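Local structure of aromatic amino acid aminotransferase I (Candida albicans WO-1, 6HNU) at residues S147-F152 / R320-H325; A419-A424 / A484-F489; E84-K88 / I97-R101. The protein probably transfers the amino group of aromatic amino acids to 2-oxoglutarate, using pyridoxal 5'-phosphate as cofactor. All coordinates share one frame; numbering follows the deposited sequence.

Interaction 1 (S147-F152 / R320-H325); sequences STLRTF and RYVRLH
Tyr321 reaches across from helix 315-327 and lodges as a knob in a hole made by Ser147, Thr148, Thr151 and Phe152 of helix 141-152. This is the tight part of the contact. The phenol OH donates to Thr148 OG1 over 2.7 Å, and that acceptor lies in the plane of the tyrosine ring, at its edge. Thr151 OG1 stands over one face, 4.1 Å above the ring plane, while Phe152 CE2 approaches Tyr321 CE1 to 3.9 Å with the two side chains roughly perpendicular. Thr151 OG1 is itself fixed: with chi1 at -60° it sits beside its own backbone N and donates back to Ser147 O at 2.7 Å. It also accepts from a water that donates to Arg320 O, so one hydroxyl ties both helices together.

Leu324 marks the passage to the looser side. Its CD2 lies 3.6 Å from Ser147 O, whereas CD1 covers a face of the Arg150 guanidinium, 3.7 Å above its centre. Arg150 is partly exposed, and its strongest polar partner is Asp146 of the second subunit, so the apolar packing gives way here to the dimer interface. At another margin, Ser147 OG and His325 NE2 do not bond to each other but share Glu143 as a hydrogen-bond partner.

The helix segments cross at 115°, their axes 9.9 Å apart at closest approach. Tyr321 also touches Ile136 and Val293 on strands 133-138 and 292-297, and helix 141-152 carries the cofactor-binding Asn141 and Thr142 at its start. Such helix packing against the central mixed sheet belongs to the large domain of fold-type I, aspartate aminotransferase-like PLP enzymes.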
loop_
_atom_site.group_PDB
_atom_site.type_symbol
_atom_site.label_atom_id
_atom_site.label_comp_id
_atom_site.label_asym_id
_atom_site.label_seq_id
_atom_site.Cartn_x
_atom_site.Cartn_y
_atom_site.Cartn_z
ATOM N N SER B 147 3.047 3.287 8.802
ATOM C CA SER B 147 1.774 3.820 9.376
ATOM C C SER B 147 1.872 3.995 10.883
ATOM O O SER B 147 1.299 5.004 11.373
ATOM C CB SER B 147 0.573 2.983 9.009
ATOM O OG SER B 147 0.448 2.947 7.591
ATOM N N THR B 148 2.582 3.101 11.600
ATOM C CA THR B 148 2.822 3.224 13.061
ATOM C C THR B 148 3.575 4.531 13.344
ATOM O O THR B 148 3.172 5.277 14.253
ATOM C CB THR B 148 3.575 2.000 13.596
ATOM O OG1 THR B 148 2.761 0.850 13.303
ATOM C CG2 THR B 148 3.912 2.131 15.062
ATOM N N LEU B 149 4.666 4.770 12.635
ATOM C CA LEU B 149 5.466 5.998 12.828
ATOM C C LEU B 149 4.572 7.206 12.526
ATOM O O LEU B 149 4.611 8.186 13.287
ATOM C CB LEU B 149 6.662 5.948 11.883
ATOM C CG LEU B 149 7.804 5.017 12.282
ATOM C CD1 LEU B 149 8.666 4.736 11.080
ATOM C CD2 LEU B 149 8.617 5.635 13.398
ATOM N N ARG B 150 3.677 7.114 11.539
ATOM C CA ARG B 150 2.836 8.302 11.202
ATOM C C ARG B 150 1.738 8.552 12.236
ATOM O O ARG B 150 1.248 9.702 12.264
ATOM C CB ARG B 150 2.268 8.202 9.783
ATOM C CG ARG B 150 3.344 8.158 8.717
ATOM C CD ARG B 150 2.825 7.756 7.346
ATOM N NE ARG B 150 2.243 8.903 6.689
ATOM C CZ ARG B 150 1.710 8.911 5.465
ATOM N NH1 ARG B 150 1.276 10.044 4.972
ATOM N NH2 ARG B 150 1.623 7.803 4.744
ATOM N N THR B 151 1.319 7.530 12.978
ATOM C CA THR B 151 0.227 7.562 13.974
ATOM C C THR B 151 0.770 8.057 15.323
ATOM O O THR B 151 0.075 8.852 15.954
ATOM C CB THR B 151 -0.411 6.179 14.065
ATOM O OG1 THR B 151 -0.904 5.897 12.752
ATOM C CG2 THR B 151 -1.480 6.076 15.128
ATOM N N PHE B 152 1.988 7.652 15.729
ATOM C CA PHE B 152 2.480 7.905 17.113
ATOM C C PHE B 152 3.649 8.898 17.167
ATOM O O PHE B 152 4.016 9.259 18.277
ATOM C CB PHE B 152 2.859 6.593 17.778
ATOM C CG PHE B 152 1.697 5.659 17.944
ATOM C CD1 PHE B 152 0.632 5.995 18.756
ATOM C CD2 PHE B 152 1.640 4.469 17.245
ATOM C CE1 PHE B 152 -0.440 5.128 18.930
ATOM C CE2 PHE B 152 0.556 3.622 17.389
ATOM C CZ PHE B 152 -0.483 3.951 18.225
ATOM N N ARG B 320 -7.347 5.463 14.290
ATOM C CA ARG B 320 -6.406 6.440 13.702
ATOM C C ARG B 320 -5.595 5.803 12.554
ATOM O O ARG B 320 -5.337 6.500 11.556
ATOM C CB ARG B 320 -5.487 7.030 14.769
ATOM C CG ARG B 320 -6.215 7.881 15.795
ATOM C CD ARG B 320 -6.688 9.217 15.246
ATOM N NE ARG B 320 -8.046 9.184 14.696
ATOM C CZ ARG B 320 -8.645 10.202 14.081
ATOM N NH1 ARG B 320 -9.901 10.063 13.690
ATOM N NH2 ARG B 320 -8.018 11.359 13.888
ATOM N N TYR B 321 -5.171 4.556 12.684
ATOM C CA TYR B 321 -4.584 3.835 11.532
ATOM C C TYR B 321 -5.581 3.801 10.359
ATOM O O TYR B 321 -5.143 3.949 9.224
ATOM C CB TYR B 321 -4.202 2.405 11.884
ATOM C CG TYR B 321 -2.910 2.214 12.628
ATOM C CD1 TYR B 321 -2.870 2.284 14.019
ATOM C CD2 TYR B 321 -1.772 1.796 11.971
ATOM C CE1 TYR B 321 -1.708 2.002 14.728
ATOM C CE2 TYR B 321 -0.590 1.538 12.663
ATOM C CZ TYR B 321 -0.560 1.624 14.046
ATOM O OH TYR B 321 0.577 1.313 14.746
ATOM N N VAL B 322 -6.870 3.526 10.595
ATOM C CA VAL B 322 -7.869 3.422 9.495
ATOM C C VAL B 322 -7.974 4.778 8.777
ATOM O O VAL B 322 -7.876 4.819 7.546
ATOM C CB VAL B 322 -9.222 2.920 10.031
ATOM C CG1 VAL B 322 -10.267 2.988 8.929
ATOM C CG2 VAL B 322 -9.107 1.505 10.591
ATOM N N ARG B 323 -8.040 5.886 9.509
ATOM C CA ARG B 323 -8.060 7.246 8.906
ATOM C C ARG B 323 -6.834 7.422 8.010
ATOM O O ARG B 323 -6.966 7.913 6.884
ATOM C CB ARG B 323 -8.078 8.297 10.012
ATOM C CG ARG B 323 -9.321 8.206 10.885
ATOM C CD ARG B 323 -10.595 8.594 10.132
ATOM N NE ARG B 323 -11.284 7.519 9.417
ATOM C CZ ARG B 323 -12.110 6.613 9.938
ATOM N NH1 ARG B 323 -12.359 6.557 11.234
ATOM N NH2 ARG B 323 -12.693 5.731 9.137
ATOM N N LEU B 324 -5.658 7.033 8.478
ATOM C CA LEU B 324 -4.430 7.167 7.669
ATOM C C LEU B 324 -4.523 6.248 6.452
ATOM O O LEU B 324 -4.268 6.739 5.316
ATOM C CB LEU B 324 -3.202 6.836 8.507
ATOM C CG LEU B 324 -1.880 6.774 7.748
ATOM C CD1 LEU B 324 -1.567 8.073 7.028
ATOM C CD2 LEU B 324 -0.757 6.441 8.724
ATOM N N HIS B 325 -4.920 4.996 6.648
ATOM C CA HIS B 325 -5.045 4.023 5.530
ATOM C C HIS B 325 -5.962 4.559 4.416
ATOM O O HIS B 325 -5.629 4.353 3.253
ATOM C CB HIS B 325 -5.521 2.677 6.042
ATOM C CG HIS B 325 -4.452 1.849 6.662
ATOM N ND1 HIS B 325 -4.761 0.691 7.312
ATOM C CD2 HIS B 325 -3.107 1.936 6.668
ATOM C CE1 HIS B 325 -3.647 0.106 7.710
ATOM N NE2 HIS B 325 -2.634 0.830 7.352
HETATM O O HOH W 1 -2.929 7.835 12.099
#

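Interaction 2 (A419-A424 / A484-F489); sequences AVHEQA and AVRAEF
Val420 and Ala424 on helix 413-426 supply one side of an apolar centre, met by Ala484, Val485 and Phe489 of the C-terminal helix 471-489. This is a helix-helix packing contact alongside the four-stranded antiparallel sheet of the C-terminal part of the fold, with Val420 and Val485 both also touching Leu398 of strand 393-399. The segment axes come within 8.9 Å at 129°, a close approach permitted by small residues: the CA atoms of Ala424 and Ala484 are only 5.0 Å apart, and Ala484 CB presses to 3.4 Å from Ala424 N. Val420 has CG1 anti to its backbone N (chi1 168°), which leaves CG2 to meet Phe489 CE1 at 3.8 Å.

Further out, the aliphatic part of Gln423 covers Ala484, its CG lying 3.5 Å from Ala484 O, and its amide carbon rests near Ala487 CB.

Glu488 forms the polar edge. Its chain bends at chi2, bringing the carboxylate back over Ala419 and Gln423. OE1 accepts from His403, whose ring also meets Phe489 edge-to-face; the Gln423 amide oxygen is taken by Gln427. OE2 has two donors: a water that also donates to Ala419 O, and the Gln423 amide. The latter bond, Gln423 NE2 to Glu488 OE2, is 2.8 Å long with an N-H...O angle of 161°; OE2 receives it on its anti lone pair and lies close to the Gln423 amide plane.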
loop_
_atom_site.group_PDB
_atom_site.type_symbol
_atom_site.label_atom_id
_atom_site.label_comp_id
_atom_site.label_asym_id
_atom_site.label_seq_id
_atom_site.Cartn_x
_atom_site.Cartn_y
_atom_site.Cartn_z
ATOM N N ALA B 419 37.652 -7.681 7.001
ATOM C CA ALA B 419 38.641 -8.720 6.624
ATOM C C ALA B 419 37.951 -10.079 6.556
ATOM O O ALA B 419 38.164 -10.826 5.590
ATOM C CB ALA B 419 39.801 -8.752 7.586
ATOM N N VAL B 420 37.202 -10.425 7.591
ATOM C CA VAL B 420 36.509 -11.742 7.608
ATOM C C VAL B 420 35.487 -11.794 6.478
ATOM O O VAL B 420 35.432 -12.833 5.822
ATOM C CB VAL B 420 35.897 -12.046 8.984
ATOM C CG1 VAL B 420 34.953 -13.244 8.925
ATOM C CG2 VAL B 420 36.990 -12.256 10.009
ATOM N N HIS B 421 34.719 -10.722 6.255
ATOM C CA HIS B 421 33.730 -10.625 5.137
ATOM C C HIS B 421 34.425 -10.844 3.795
ATOM O O HIS B 421 33.957 -11.697 3.036
ATOM C CB HIS B 421 32.999 -9.276 5.158
ATOM C CG HIS B 421 31.877 -9.122 4.184
ATOM N ND1 HIS B 421 30.818 -10.004 4.140
ATOM C CD2 HIS B 421 31.586 -8.123 3.315
ATOM C CE1 HIS B 421 29.958 -9.584 3.230
ATOM N NE2 HIS B 421 30.394 -8.430 2.724
ATOM N N GLU B 422 35.526 -10.135 3.530
ATOM C CA GLU B 422 36.290 -10.284 2.258
ATOM C C GLU B 422 36.797 -11.731 2.117
ATOM O O GLU B 422 36.657 -12.327 1.022
ATOM C CB GLU B 422 37.435 -9.258 2.214
ATOM C CG GLU B 422 36.969 -7.800 2.155
ATOM C CD GLU B 422 38.074 -6.776 2.409
ATOM O OE1 GLU B 422 39.267 -7.182 2.298
ATOM O OE2 GLU B 422 37.753 -5.578 2.710
ATOM N N GLN B 423 37.340 -12.298 3.197
ATOM C CA GLN B 423 37.908 -13.676 3.191
ATOM C C GLN B 423 36.788 -14.702 2.914
ATOM O O GLN B 423 36.981 -15.559 2.052
ATOM C CB GLN B 423 38.644 -13.967 4.500
ATOM C CG GLN B 423 39.305 -15.346 4.507
ATOM C CD GLN B 423 40.549 -15.429 3.654
ATOM O OE1 GLN B 423 40.708 -16.331 2.843
ATOM N NE2 GLN B 423 41.453 -14.475 3.832
ATOM N N ALA B 424 35.659 -14.610 3.614
ATOM C CA ALA B 424 34.447 -15.432 3.366
ATOM C C ALA B 424 34.125 -15.422 1.875
ATOM O O ALA B 424 33.959 -16.522 1.297
ATOM C CB ALA B 424 33.278 -14.900 4.179
ATOM N N ALA B 484 37.402 -19.457 6.299
ATOM C CA ALA B 484 37.657 -18.009 6.195
ATOM C C ALA B 484 38.037 -17.490 7.580
ATOM O O ALA B 484 39.043 -16.721 7.684
ATOM C CB ALA B 484 36.456 -17.314 5.585
ATOM N N VAL B 485 37.355 -17.953 8.633
ATOM C CA VAL B 485 37.669 -17.519 10.025
ATOM C C VAL B 485 39.041 -18.106 10.403
ATOM O O VAL B 485 39.839 -17.362 11.004
ATOM C CB VAL B 485 36.580 -17.892 11.051
ATOM C CG1 VAL B 485 36.991 -17.545 12.485
ATOM C CG2 VAL B 485 35.269 -17.193 10.723
ATOM N N ARG B 486 39.307 -19.361 10.027
ATOM C CA ARG B 486 40.611 -20.034 10.331
ATOM C C ARG B 486 41.752 -19.283 9.606
ATOM O O ARG B 486 42.747 -18.945 10.276
ATOM C CB ARG B 486 40.544 -21.535 10.000
ATOM C CG ARG B 486 40.922 -22.447 11.171
ATOM C CD ARG B 486 40.379 -23.878 11.142
ATOM N NE ARG B 486 40.117 -24.251 9.764
ATOM C CZ ARG B 486 38.942 -24.652 9.278
ATOM N NH1 ARG B 486 37.897 -24.819 10.083
ATOM N NH2 ARG B 486 38.840 -24.935 7.985
ATOM N N ALA B 487 41.616 -18.997 8.314
ATOM C CA ALA B 487 42.597 -18.181 7.565
ATOM C C ALA B 487 42.810 -16.823 8.247
ATOM O O ALA B 487 43.977 -16.446 8.438
ATOM C CB ALA B 487 42.192 -18.009 6.131
ATOM N N GLU B 488 41.768 -16.070 8.595
ATOM C CA GLU B 488 41.970 -14.677 9.088
ATOM C C GLU B 488 42.615 -14.659 10.467
ATOM O O GLU B 488 43.381 -13.687 10.756
ATOM C CB GLU B 488 40.659 -13.887 9.092
ATOM C CG GLU B 488 40.303 -13.383 7.713
ATOM C CD GLU B 488 41.327 -12.441 7.091
ATOM O OE1 GLU B 488 41.811 -11.540 7.795
ATOM O OE2 GLU B 488 41.563 -12.569 5.896
ATOM N N PHE B 489 42.306 -15.647 11.320
ATOM C CA PHE B 489 42.709 -15.635 12.748
ATOM C C PHE B 489 43.974 -16.476 12.972
ATOM O O PHE B 489 44.394 -16.584 14.149
ATOM C CB PHE B 489 41.537 -16.102 13.608
ATOM C CG PHE B 489 40.487 -15.039 13.802
ATOM C CD1 PHE B 489 39.482 -14.849 12.863
ATOM C CD2 PHE B 489 40.505 -14.228 14.921
ATOM C CE1 PHE B 489 38.526 -13.867 13.064
ATOM C CE2 PHE B 489 39.547 -13.254 15.126
ATOM C CZ PHE B 489 38.581 -13.045 14.170
HETATM O O HOH W 2 40.475 -10.769 3.999
#

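Interaction 3 (E84-K88 / I97-R101); sequences EVFKK and IELAR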
loop_
_atom_site.group_PDB
_atom_site.type_symbol
_atom_site.label_atom_id
_atom_site.label_comp_id
_atom_site.label_asym_id
_atom_site.label_seq_id
_atom_site.Cartn_x
_atom_site.Cartn_y
_atom_site.Cartn_z
ATOM N N GLU B 84 -12.283 -21.525 -5.499
ATOM C CA GLU B 84 -12.930 -20.679 -6.507
ATOM C C GLU B 84 -13.620 -19.525 -5.790
ATOM O O GLU B 84 -14.340 -19.771 -4.789
ATOM C CB GLU B 84 -13.957 -21.489 -7.288
ATOM C CG GLU B 84 -13.338 -22.609 -8.093
ATOM C CD GLU B 84 -14.287 -23.119 -9.167
ATOM O OE1 GLU B 84 -15.445 -23.369 -8.808
ATOM O OE2 GLU B 84 -13.881 -23.192 -10.368
ATOM N N VAL B 85 -13.328 -18.313 -6.251
ATOM C CA VAL B 85 -14.120 -17.116 -5.906
ATOM C C VAL B 85 -14.767 -16.563 -7.175
ATOM O O VAL B 85 -14.097 -15.931 -8.015
ATOM C CB VAL B 85 -13.268 -16.082 -5.168
ATOM C CG1 VAL B 85 -14.173 -14.965 -4.694
ATOM C CG2 VAL B 85 -12.528 -16.734 -3.990
ATOM N N PHE B 86 -16.075 -16.765 -7.287
ATOM C CA PHE B 86 -16.903 -16.177 -8.353
ATOM C C PHE B 86 -17.209 -14.708 -8.053
ATOM O O PHE B 86 -17.180 -14.270 -6.870
ATOM C CB PHE B 86 -18.201 -16.981 -8.469
ATOM C CG PHE B 86 -18.010 -18.344 -9.069
ATOM C CD1 PHE B 86 -17.692 -19.434 -8.272
ATOM C CD2 PHE B 86 -18.162 -18.538 -10.434
ATOM C CE1 PHE B 86 -17.554 -20.695 -8.838
ATOM C CE2 PHE B 86 -18.001 -19.805 -10.996
ATOM C CZ PHE B 86 -17.693 -20.873 -10.195
ATOM N N LYS B 87 -17.558 -13.979 -9.124
ATOM C CA LYS B 87 -18.030 -12.577 -9.075
ATOM C C LYS B 87 -19.303 -12.486 -8.225
ATOM O O LYS B 87 -19.403 -11.533 -7.402
ATOM C CB LYS B 87 -18.249 -12.076 -10.509
ATOM C CG LYS B 87 -18.730 -10.635 -10.656
ATOM C CD LYS B 87 -18.297 -10.077 -11.996
ATOM C CE LYS B 87 -18.832 -8.711 -12.300
ATOM N NZ LYS B 87 -18.512 -8.311 -13.679
ATOM N N LYS B 88 -20.235 -13.432 -8.387
ATOM C CA LYS B 88 -21.565 -13.360 -7.716
ATOM C C LYS B 88 -21.610 -14.277 -6.489
ATOM O O LYS B 88 -21.227 -15.458 -6.602
ATOM C CB LYS B 88 -22.694 -13.756 -8.678
ATOM C CG LYS B 88 -22.855 -12.878 -9.918
ATOM C CD LYS B 88 -24.114 -13.166 -10.750
ATOM C CE LYS B 88 -24.649 -14.583 -10.622
ATOM N NZ LYS B 88 -25.646 -14.927 -11.667
ATOM N N ILE B 97 -15.630 -13.964 -0.308
ATOM C CA ILE B 97 -15.782 -12.516 -0.609
ATOM C C ILE B 97 -15.868 -12.417 -2.127
ATOM O O ILE B 97 -14.824 -12.341 -2.815
ATOM C CB ILE B 97 -14.699 -11.638 0.044
ATOM C CG1 ILE B 97 -14.215 -12.203 1.392
ATOM C CG2 ILE B 97 -15.252 -10.232 0.191
ATOM C CD1 ILE B 97 -12.878 -11.696 1.876
ATOM N N GLU B 98 -17.096 -12.504 -2.624
ATOM C CA GLU B 98 -17.384 -12.580 -4.077
ATOM C C GLU B 98 -16.755 -11.351 -4.740
ATOM O O GLU B 98 -16.705 -10.272 -4.086
ATOM C CB GLU B 98 -18.897 -12.703 -4.305
ATOM C CG GLU B 98 -19.695 -11.470 -3.912
ATOM C CD GLU B 98 -20.102 -11.336 -2.465
ATOM O OE1 GLU B 98 -19.749 -12.229 -1.654
ATOM O OE2 GLU B 98 -20.729 -10.300 -2.127
ATOM N N LEU B 99 -16.254 -11.510 -5.967
ATOM C CA LEU B 99 -15.403 -10.468 -6.605
ATOM C C LEU B 99 -16.199 -9.177 -6.830
ATOM O O LEU B 99 -15.567 -8.121 -6.892
ATOM C CB LEU B 99 -14.835 -10.966 -7.930
ATOM C CG LEU B 99 -14.037 -12.266 -7.877
ATOM C CD1 LEU B 99 -13.539 -12.600 -9.276
ATOM C CD2 LEU B 99 -12.882 -12.151 -6.880
ATOM N N ALA B 100 -17.530 -9.240 -7.008
ATOM C CA ALA B 100 -18.360 -8.032 -7.163
ATOM C C ALA B 100 -18.160 -7.122 -5.930
ATOM O O ALA B 100 -18.285 -5.909 -6.069
ATOM C CB ALA B 100 -19.818 -8.432 -7.363
ATOM N N ARG B 101 -17.842 -7.699 -4.770
ATOM C CA ARG B 101 -17.582 -7.015 -3.479
ATOM C C ARG B 101 -16.060 -6.916 -3.194
ATOM O O ARG B 101 -15.593 -5.780 -2.885
ATOM C CB ARG B 101 -18.356 -7.727 -2.373
ATOM C CG ARG B 101 -18.245 -7.110 -0.984
ATOM C CD ARG B 101 -19.385 -7.524 -0.035
ATOM N NE ARG B 101 -19.411 -8.980 0.044
ATOM C CZ ARG B 101 -18.834 -9.708 0.999
ATOM N NH1 ARG B 101 -18.247 -9.117 2.032
ATOM N NH2 ARG B 101 -18.858 -11.034 0.920
#
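Two backbone hydrogen bonds join Phe86, the last residue of strand 81-86, and Lys87 just after it to Leu99 and Ala100 in the first turn of helix 99-102. Leu99 N donates to Phe86 O at 3.0 Å, from a position tilted 28° off the carbonyl plane. Ala100 N donates to Lys87 O, also at 3.0 Å, but lies in the carbonyl plane, on a lone pair. The two N-H groups at the start of the helix thus find acceptors where the strand runs out. A CA-H...O contact from Glu98 CA to Phe86 O, 3.3 Å, adds to the same seam.

Apolar packing adds to these bonds. Val85 points toward the helix and sets its CG1 3.8 Å from Leu99 CD2, the two side chains meeting obliquely. Both residues also touch Val58 on the neighbouring strand 57-62, and Val85 reaches Ala342 of the long helix 334-377. Lys87 instead uses its methylene carbons: CG comes 4.1 Å from Ala100 CB, and the extended chain carries NZ onward to Phe53 O.

The charged pair inside 97-101 is Glu98 with Arg101. Glu98 occupies the N-cap position; its CG sits between the backbone N and carbonyl carbon (chi1 67°), and this together with a bend at chi2 (-85°) brings the carboxylate to Arg101. The guanidinium grips it side-on: NE binds Glu98 OE2 at 2.9 Å and NH2 binds Glu98 OE1 at 3.0 Å. Both oxygens are approached from above the carboxylate plane although they stay near the guanidinium plane. Ile97 CG2 lies over one guanidinium face, and Glu113 is a second acidic partner, at Arg101 NH1.

The whole is a strand-loop-helix connection, in which the end of strand 81-86, antiparallel to 57-62, and the residue after it accept the first helical N-H groups.

Along the chain the contacts close one after another: interaction 3 first, then interaction 1, then interaction 2. Interaction 3 belongs to the small two-stranded sheet of 57-62 and 81-86, interaction 1 to the helices flanking the eight-stranded mixed sheet, and interaction 2 to helices beside the C-terminal four-stranded sheet. The centres of interactions 1 and 3 lie about 30 Å apart. Those of interactions 1 and 2 are about 45 Å apart, and those of interactions 2 and 3 about 57 Å; none touches another. Interaction 2 lies on the opposite side of the chain's centre from both others. Each therefore belongs to a separate part of the subunit, and interaction 1 is nearest the cofactor, the side chain of Thr148 being about 11 Å from bound pyridoxal 5'-phosphate.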